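Local coordinates for protein ribose-phosphate pyrophosphokinase (Mycobacterium smegmatis, PDB 5MP7) that probably makes phosphoribosyl pyrophosphate (PRPP) by transferring the pyrophosphoryl group of ATP to the 1-hydroxyl of ribose 5-phosphate, at residues 37-42 and 47-52; 16-21 and 75-80; 172-177 and 183-188. All blocks are in the same frame, centred on the assembly; numbering follows the deposited sequence.

Contact 1: residues 37-42 and 47-52; sequences AQTARD and EIFVRF
Glu47 meets strand 38-42 through its backbone, its O lying 3.6 Å from Asp42 CA in a CA-H...O contact; its side chain turns away and forms a salt bridge with Arg104 of the second subunit. Ile48 runs alongside Asp42, CG1 being 3.5 Å from OD1, an oxygen whose stronger partner is Arg18. Phe49 forms a hydrogen-bonded pair with Arg41: the bond from Phe49 N to Arg41 O is 2.8 Å long and close to straight (167°), and Arg41 N returns one to Phe49 O. Val50 is opposite Ala40 in a non-hydrogen-bonded pair, and its CA makes a CA-H...O contact with Thr39 O. Arg51 pairs with Thr39 through two backbone bonds. Its chain leaves with CG anti to the backbone N (chi1 -172°) and bends at chi3, which carries NH2 to 3.2 Å from Thr39 OG1; this bond is weak, and Asp53 is the stronger partner of the hydroxyl. Phe49 CE1 lies 4.1 Å above the Arg51 guanidinium, offset toward its rim, while Thr39 CG2 sits centrally over the guanidinium of Arg41. On the opposite face Phe52 runs beside Gln38, ring and amide planes 26° apart, with CE1 3.5 Å from OE1. That face, with Gln38, Ala40, Asp42 and Phe52, packs on helix 71-87. This is an antiparallel beta hairpin of the N-terminal domain, and Glu47, like Arg104 of the second subunit, is predicted to bind ATP, consistent with a nucleotide site shared between subunits.

Contact 2: residues 16-21 and 75-80; sequences AGRAHP and LMEQLI
Glu77 holds Gly17 and Arg18, in the loop after strand 12-16, with both carboxylate oxygens, one on the backbone and the other on the Arg18 side chain. OE1 accepts the backbone Arg18 N at 3.0 Å in a nearly straight bond (165°), on its syn side and somewhat out of the carboxylate plane. OE2 takes the side chain in a salt bridge: Arg18 NE, at 2.9 Å, meets its syn lone pair, and Arg18 NH2 reaches the same oxygen from above the carboxylate plane. The guanidinium thus presents its NE side edge-on, its plane 50° from that of the carboxylate. Two features bring the groups together: Glu77 extends straight out from the helix, its CG anti to the backbone N (chi1 179°), and Arg18 bends at chi3. Gly17 CA lies 3.3 Å from Glu77 OE1, so the backbone itself packs against the carboxylate. Strand 12-16 is an outermost strand, within this chain, of the parallel sheet in the PRTase-like N-terminal domain, and the loop leads to His20 at the N-cap of helix 21-31; the helix bearing Glu77 is 71-87. Farther out, Gln65 NE2 donates a second hydrogen bond to Glu77 OE1, and Arg18 NH2 also pairs with Asp42. Gln73 and Trp74, earlier on Glu77's helix, pack against the Arg18 side chain.

Contact 3: residues 172-177 and 183-188; sequences MVVVSP and RVAEKW
Trp188 N bonds to Val184 O at 3.0 Å, and the helical turn closed in this way sets Trp188 CB against Val174 on the strand, 4.2 Å from its CG1. No hydrogen bond joins the strand to the helix; the contact is van der Waals, mostly between carbon atoms. Val174 does most of the touching with a single methyl: CG1 stands anti to the backbone N (chi1 -178°), which directs it at the helix, where it lies 3.5 Å from Ala185 O and 4.0 Å from Ala185 CB. It sits over one turn of helix, touching Ala185 and the CB of Trp188. Two residues along the strand, Ser176 faces the same way, and its CB lies 4.0 Å from Ala185 CB. The alanine methyl is thus touched by both strand residues. Ser176 meets the helix through CB, while its OG hydrogen-bonds to Asp178 O, in the loop that follows the strand; Asp178 is predicted to bind magnesium. With only Ser176 CB and Ala185 CB between the backbones, the two residues bring their CA atoms to 5.9 Å, and the axes approach to 7.9 Å while running nearly antiparallel (164°). The indole of Trp188 leads off from the strand, its CG beside the backbone N (chi1 -79°), to pack on Gln156, Leu159 and Thr160 of helix 156-167 and on Thr229. The pair forms the first half of a beta-alpha-beta unit: strand 172-176 runs out toward the predicted active-site loops, helix 182-191 runs back nearly antiparallel to it over the mixed sheet, and strand 197-202 follows parallel to the first, its Leu197 packing on both Val174 and Ala185. On its other side strand 172-176 is paired with strand 225-230.

Contacts 1 and 2 adjoin in the N-terminal domain, their centres about 10 Å apart, and contact 1 is nested within the chain loop that contact 2 closes. They share helix 71-87, which bears Glu77 and backs one face of the hairpin, and both touch the second subunit. Contact 3 lies across the chain's centre, about 43 Å from contact 1 and 34 Å from contact 2 between centres, and is touched by no other subunit. Chemistry follows place: the partly buried hairpin relies on backbone bonding with polar and aromatic side chains on its faces; contact 2, also partly buried, on a carboxylate that binds both a guanidinium and a backbone N-H; and the buried contact 3 on mainly apolar packing.

Contact 1: residues 37-42 and 47-52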
# COMPACT_ATOMS: atom_id res chain seq x y z
N ALA A 37 -16.65 55.90 -0.25
CA ALA A 37 -16.86 54.47 -0.44
C ALA A 37 -15.55 53.81 -0.77
O ALA A 37 -14.77 54.33 -1.56
CB ALA A 37 -17.87 54.23 -1.57
N GLN A 38 -15.30 52.67 -0.16
CA GLN A 38 -14.12 51.92 -0.46
C GLN A 38 -14.29 50.47 -0.12
O GLN A 38 -15.02 50.13 0.77
CB GLN A 38 -12.95 52.52 0.33
CG GLN A 38 -13.14 52.45 1.84
CD GLN A 38 -11.91 52.62 2.66
OE1 GLN A 38 -11.01 53.31 2.25
NE2 GLN A 38 -11.88 52.02 3.86
N THR A 39 -13.53 49.64 -0.79
CA THR A 39 -13.40 48.24 -0.43
C THR A 39 -12.15 48.10 0.45
O THR A 39 -11.06 48.51 0.05
CB THR A 39 -13.21 47.42 -1.70
OG1 THR A 39 -14.19 47.80 -2.66
CG2 THR A 39 -13.29 45.93 -1.40
N ALA A 40 -12.30 47.58 1.65
CA ALA A 40 -11.16 47.35 2.56
C ALA A 40 -11.31 45.97 3.15
O ALA A 40 -12.25 45.73 3.89
CB ALA A 40 -11.13 48.41 3.66
N ARG A 41 -10.38 45.08 2.82
CA ARG A 41 -10.47 43.68 3.18
C ARG A 41 -9.10 43.06 3.40
O ARG A 41 -8.10 43.54 2.87
CB ARG A 41 -11.16 42.92 2.06
CG ARG A 41 -12.54 43.45 1.64
CD ARG A 41 -13.72 43.18 2.59
NE ARG A 41 -14.90 43.50 1.78
CZ ARG A 41 -15.39 44.74 1.58
NH1 ARG A 41 -14.87 45.80 2.20
NH2 ARG A 41 -16.44 44.91 0.78
N ASP A 42 -9.08 41.94 4.11
CA ASP A 42 -7.86 41.22 4.45
C ASP A 42 -7.78 39.91 3.68
O ASP A 42 -8.73 39.14 3.64
CB ASP A 42 -7.82 40.87 5.95
CG ASP A 42 -7.61 42.12 6.87
OD1 ASP A 42 -7.16 43.20 6.41
OD2 ASP A 42 -7.85 42.03 8.09
N GLU A 47 -2.30 40.54 4.68
CA GLU A 47 -2.15 41.67 3.75
C GLU A 47 -3.48 42.37 3.57
O GLU A 47 -4.51 41.75 3.38
CB GLU A 47 -1.63 41.22 2.37
CG GLU A 47 -0.12 41.06 2.28
CD GLU A 47 0.35 40.26 1.04
OE1 GLU A 47 -0.38 40.26 0.01
OE2 GLU A 47 1.44 39.63 1.10
N ILE A 48 -3.45 43.68 3.60
CA ILE A 48 -4.64 44.50 3.42
C ILE A 48 -4.80 44.93 1.97
O ILE A 48 -3.85 45.34 1.33
CB ILE A 48 -4.51 45.74 4.31
CG1 ILE A 48 -4.44 45.31 5.76
CG2 ILE A 48 -5.68 46.70 4.16
CD1 ILE A 48 -3.57 46.23 6.55
N PHE A 49 -6.04 44.88 1.49
CA PHE A 49 -6.40 45.32 0.17
C PHE A 49 -7.27 46.54 0.32
O PHE A 49 -8.24 46.51 1.04
CB PHE A 49 -7.19 44.22 -0.53
CG PHE A 49 -7.66 44.61 -1.91
CD1 PHE A 49 -8.85 45.34 -2.06
CD2 PHE A 49 -6.94 44.25 -3.05
CE1 PHE A 49 -9.30 45.71 -3.32
CE2 PHE A 49 -7.40 44.62 -4.32
CZ PHE A 49 -8.58 45.36 -4.45
N VAL A 50 -6.98 47.58 -0.44
CA VAL A 50 -7.72 48.83 -0.35
C VAL A 50 -8.06 49.26 -1.75
O VAL A 50 -7.20 49.26 -2.59
CB VAL A 50 -6.88 49.90 0.41
CG1 VAL A 50 -7.18 51.33 -0.04
CG2 VAL A 50 -7.16 49.81 1.92
N ARG A 51 -9.29 49.69 -1.99
CA ARG A 51 -9.64 50.31 -3.25
C ARG A 51 -10.71 51.36 -3.08
O ARG A 51 -11.69 51.12 -2.42
CB ARG A 51 -10.13 49.26 -4.23
CG ARG A 51 -10.32 49.81 -5.64
CD ARG A 51 -10.82 48.72 -6.58
NE ARG A 51 -12.05 48.15 -6.04
CZ ARG A 51 -12.42 46.88 -6.10
NH1 ARG A 51 -11.68 45.96 -6.73
NH2 ARG A 51 -13.56 46.52 -5.52
N PHE A 52 -10.52 52.53 -3.67
CA PHE A 52 -11.51 53.59 -3.55
C PHE A 52 -12.55 53.41 -4.63
O PHE A 52 -12.22 53.17 -5.78
CB PHE A 52 -10.89 54.97 -3.61
CG PHE A 52 -9.93 55.22 -2.50
CD1 PHE A 52 -10.33 55.08 -1.17
CD2 PHE A 52 -8.61 55.59 -2.76
CE1 PHE A 52 -9.44 55.31 -0.15
CE2 PHE A 52 -7.72 55.81 -1.73
CZ PHE A 52 -8.13 55.66 -0.42

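Contact 2: residues 16-21 and 75-80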
# COMPACT_ATOMS: atom_id res chain seq x y z
N ALA A 16 -12.05 56.64 5.94
CA ALA A 16 -11.98 56.02 7.24
C ALA A 16 -11.54 54.59 7.12
O ALA A 16 -11.96 53.88 6.23
CB ALA A 16 -13.31 56.09 7.93
N GLY A 17 -10.65 54.19 8.02
CA GLY A 17 -10.35 52.79 8.19
C GLY A 17 -11.41 52.05 9.00
O GLY A 17 -12.35 52.66 9.49
N ARG A 18 -11.25 50.74 9.11
CA ARG A 18 -12.25 49.85 9.72
C ARG A 18 -12.16 49.74 11.24
O ARG A 18 -13.04 49.15 11.83
CB ARG A 18 -12.10 48.44 9.15
CG ARG A 18 -12.46 48.33 7.68
CD ARG A 18 -12.07 46.94 7.16
NE ARG A 18 -10.61 46.79 7.08
CZ ARG A 18 -9.93 45.64 7.05
NH1 ARG A 18 -10.57 44.48 7.09
NH2 ARG A 18 -8.60 45.66 6.96
N ALA A 19 -11.13 50.28 11.86
CA ALA A 19 -10.92 50.08 13.29
C ALA A 19 -12.00 50.69 14.21
O ALA A 19 -12.30 50.14 15.26
CB ALA A 19 -9.54 50.57 13.71
N HIS A 20 -12.57 51.83 13.85
CA HIS A 20 -13.43 52.50 14.77
C HIS A 20 -14.51 53.18 14.01
O HIS A 20 -14.53 54.39 13.89
CB HIS A 20 -12.61 53.45 15.62
CG HIS A 20 -13.37 54.04 16.76
ND1 HIS A 20 -12.87 55.06 17.53
CD2 HIS A 20 -14.62 53.80 17.23
CE1 HIS A 20 -13.77 55.43 18.42
NE2 HIS A 20 -14.84 54.69 18.25
N PRO A 21 -15.48 52.38 13.52
CA PRO A 21 -16.59 52.88 12.68
C PRO A 21 -17.57 53.89 13.35
O PRO A 21 -18.07 54.78 12.66
CB PRO A 21 -17.31 51.59 12.22
CG PRO A 21 -16.81 50.49 13.12
CD PRO A 21 -15.50 50.91 13.69
N LEU A 75 -2.31 50.67 11.54
CA LEU A 75 -1.27 51.59 11.09
C LEU A 75 -0.90 51.35 9.62
O LEU A 75 -0.81 52.30 8.84
CB LEU A 75 -0.04 51.49 11.99
CG LEU A 75 1.11 52.40 11.62
CD1 LEU A 75 0.69 53.88 11.60
CD2 LEU A 75 2.25 52.14 12.60
N MET A 76 -0.70 50.08 9.25
CA MET A 76 -0.49 49.73 7.82
C MET A 76 -1.69 50.08 6.94
O MET A 76 -1.49 50.57 5.86
CB MET A 76 -0.18 48.27 7.63
CG MET A 76 1.20 47.88 8.14
SD MET A 76 2.60 48.78 7.43
CE MET A 76 2.19 48.73 5.67
N GLU A 77 -2.91 49.89 7.43
CA GLU A 77 -4.07 50.26 6.64
C GLU A 77 -4.09 51.76 6.34
O GLU A 77 -4.39 52.15 5.23
CB GLU A 77 -5.38 49.81 7.33
CG GLU A 77 -6.64 50.21 6.55
CD GLU A 77 -7.93 49.54 7.05
OE1 GLU A 77 -8.57 50.02 8.05
OE2 GLU A 77 -8.35 48.53 6.41
N GLN A 78 -3.78 52.58 7.33
CA GLN A 78 -3.71 54.02 7.14
C GLN A 78 -2.61 54.41 6.16
O GLN A 78 -2.84 55.23 5.28
CB GLN A 78 -3.50 54.72 8.48
CG GLN A 78 -3.56 56.23 8.39
CD GLN A 78 -3.78 56.87 9.74
OE1 GLN A 78 -3.18 56.45 10.71
NE2 GLN A 78 -4.67 57.84 9.81
N LEU A 79 -1.43 53.81 6.28
CA LEU A 79 -0.34 54.08 5.33
C LEU A 79 -0.69 53.67 3.91
O LEU A 79 -0.35 54.39 2.97
CB LEU A 79 0.96 53.37 5.71
CG LEU A 79 1.57 53.81 7.04
CD1 LEU A 79 2.66 52.84 7.44
CD2 LEU A 79 2.09 55.22 6.97
N ILE A 80 -1.36 52.53 3.76
CA ILE A 80 -1.80 52.04 2.43
C ILE A 80 -2.84 53.00 1.80
O ILE A 80 -2.73 53.31 0.63
CB ILE A 80 -2.30 50.61 2.51
CG1 ILE A 80 -1.10 49.69 2.67
CG2 ILE A 80 -3.03 50.17 1.27
CD1 ILE A 80 -1.46 48.35 3.28

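Contact 3: residues 172-177 and 183-188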
# COMPACT_ATOMS: atom_id res chain seq x y z
N MET A 172 -11.82 69.91 45.96
CA MET A 172 -11.01 69.13 45.02
C MET A 172 -9.48 69.25 45.21
O MET A 172 -8.98 70.28 45.56
CB MET A 172 -11.39 69.51 43.59
CG MET A 172 -12.80 69.07 43.19
SD MET A 172 -13.21 69.37 41.44
CE MET A 172 -13.52 71.14 41.41
N VAL A 173 -8.78 68.15 44.96
CA VAL A 173 -7.35 68.20 44.74
C VAL A 173 -7.06 67.41 43.43
O VAL A 173 -7.65 66.34 43.18
CB VAL A 173 -6.56 67.68 45.98
CG1 VAL A 173 -6.79 66.20 46.22
CG2 VAL A 173 -5.06 67.91 45.84
N VAL A 174 -6.22 67.97 42.55
CA VAL A 174 -5.84 67.28 41.32
C VAL A 174 -4.63 66.44 41.67
O VAL A 174 -3.71 66.93 42.29
CB VAL A 174 -5.55 68.25 40.18
CG1 VAL A 174 -5.19 67.50 38.94
CG2 VAL A 174 -6.77 69.06 39.87
N VAL A 175 -4.64 65.17 41.30
CA VAL A 175 -3.55 64.24 41.63
C VAL A 175 -2.97 63.62 40.37
O VAL A 175 -3.70 63.09 39.53
CB VAL A 175 -4.03 63.11 42.53
CG1 VAL A 175 -2.88 62.22 42.95
CG2 VAL A 175 -4.72 63.68 43.75
N SER A 176 -1.66 63.67 40.24
CA SER A 176 -0.97 63.00 39.15
C SER A 176 -0.49 61.62 39.61
O SER A 176 0.13 61.49 40.65
CB SER A 176 0.21 63.82 38.69
OG SER A 176 0.78 63.21 37.53
N PRO A 177 -0.78 60.57 38.85
CA PRO A 177 -0.42 59.21 39.29
C PRO A 177 1.07 58.92 39.21
O PRO A 177 1.51 57.88 39.71
CB PRO A 177 -1.22 58.30 38.36
CG PRO A 177 -1.59 59.15 37.20
CD PRO A 177 -1.46 60.59 37.55
N ARG A 183 2.92 68.35 35.26
CA ARG A 183 2.68 69.59 34.55
C ARG A 183 1.26 69.68 34.00
O ARG A 183 0.63 70.74 34.06
CB ARG A 183 3.70 69.78 33.41
CG ARG A 183 3.47 71.00 32.49
CD ARG A 183 3.43 72.30 33.27
NE ARG A 183 2.73 73.33 32.51
CZ ARG A 183 2.04 74.35 33.03
NH1 ARG A 183 1.93 74.55 34.35
NH2 ARG A 183 1.44 75.23 32.22
N VAL A 184 0.76 68.59 33.43
CA VAL A 184 -0.58 68.59 32.88
C VAL A 184 -1.56 68.72 34.03
O VAL A 184 -2.54 69.45 33.94
CB VAL A 184 -0.88 67.34 32.01
CG1 VAL A 184 -2.33 67.39 31.51
CG2 VAL A 184 0.06 67.29 30.80
N ALA A 185 -1.29 67.99 35.11
CA ALA A 185 -2.12 68.06 36.29
C ALA A 185 -2.21 69.47 36.82
O ALA A 185 -3.27 69.89 37.24
CB ALA A 185 -1.58 67.14 37.37
N GLU A 186 -1.10 70.20 36.76
CA GLU A 186 -1.06 71.62 37.12
C GLU A 186 -1.99 72.45 36.25
O GLU A 186 -2.67 73.32 36.74
CB GLU A 186 0.38 72.15 37.03
CG GLU A 186 0.65 73.45 37.80
CD GLU A 186 2.12 73.90 37.70
OE1 GLU A 186 2.79 74.10 38.76
OE2 GLU A 186 2.62 74.03 36.54
N LYS A 187 -2.01 72.16 34.95
CA LYS A 187 -2.95 72.83 34.02
C LYS A 187 -4.43 72.58 34.38
O LYS A 187 -5.24 73.48 34.31
CB LYS A 187 -2.71 72.40 32.56
CG LYS A 187 -1.38 72.88 31.94
CD LYS A 187 -1.32 72.68 30.41
CE LYS A 187 -1.76 73.80 29.52
NZ LYS A 187 -1.53 75.19 29.97
N TRP A 188 -4.74 71.37 34.79
CA TRP A 188 -6.10 71.03 35.18
C TRP A 188 -6.51 71.77 36.43
O TRP A 188 -7.63 72.23 36.55
CB TRP A 188 -6.22 69.52 35.43
CG TRP A 188 -6.34 68.73 34.21
CD1 TRP A 188 -5.59 68.82 33.11
CD2 TRP A 188 -7.26 67.67 33.98
NE1 TRP A 188 -5.97 67.89 32.18
CE2 TRP A 188 -7.01 67.17 32.70
CE3 TRP A 188 -8.28 67.11 34.74
CZ2 TRP A 188 -7.75 66.13 32.15
CZ3 TRP A 188 -9.03 66.10 34.19
CH2 TRP A 188 -8.76 65.61 32.91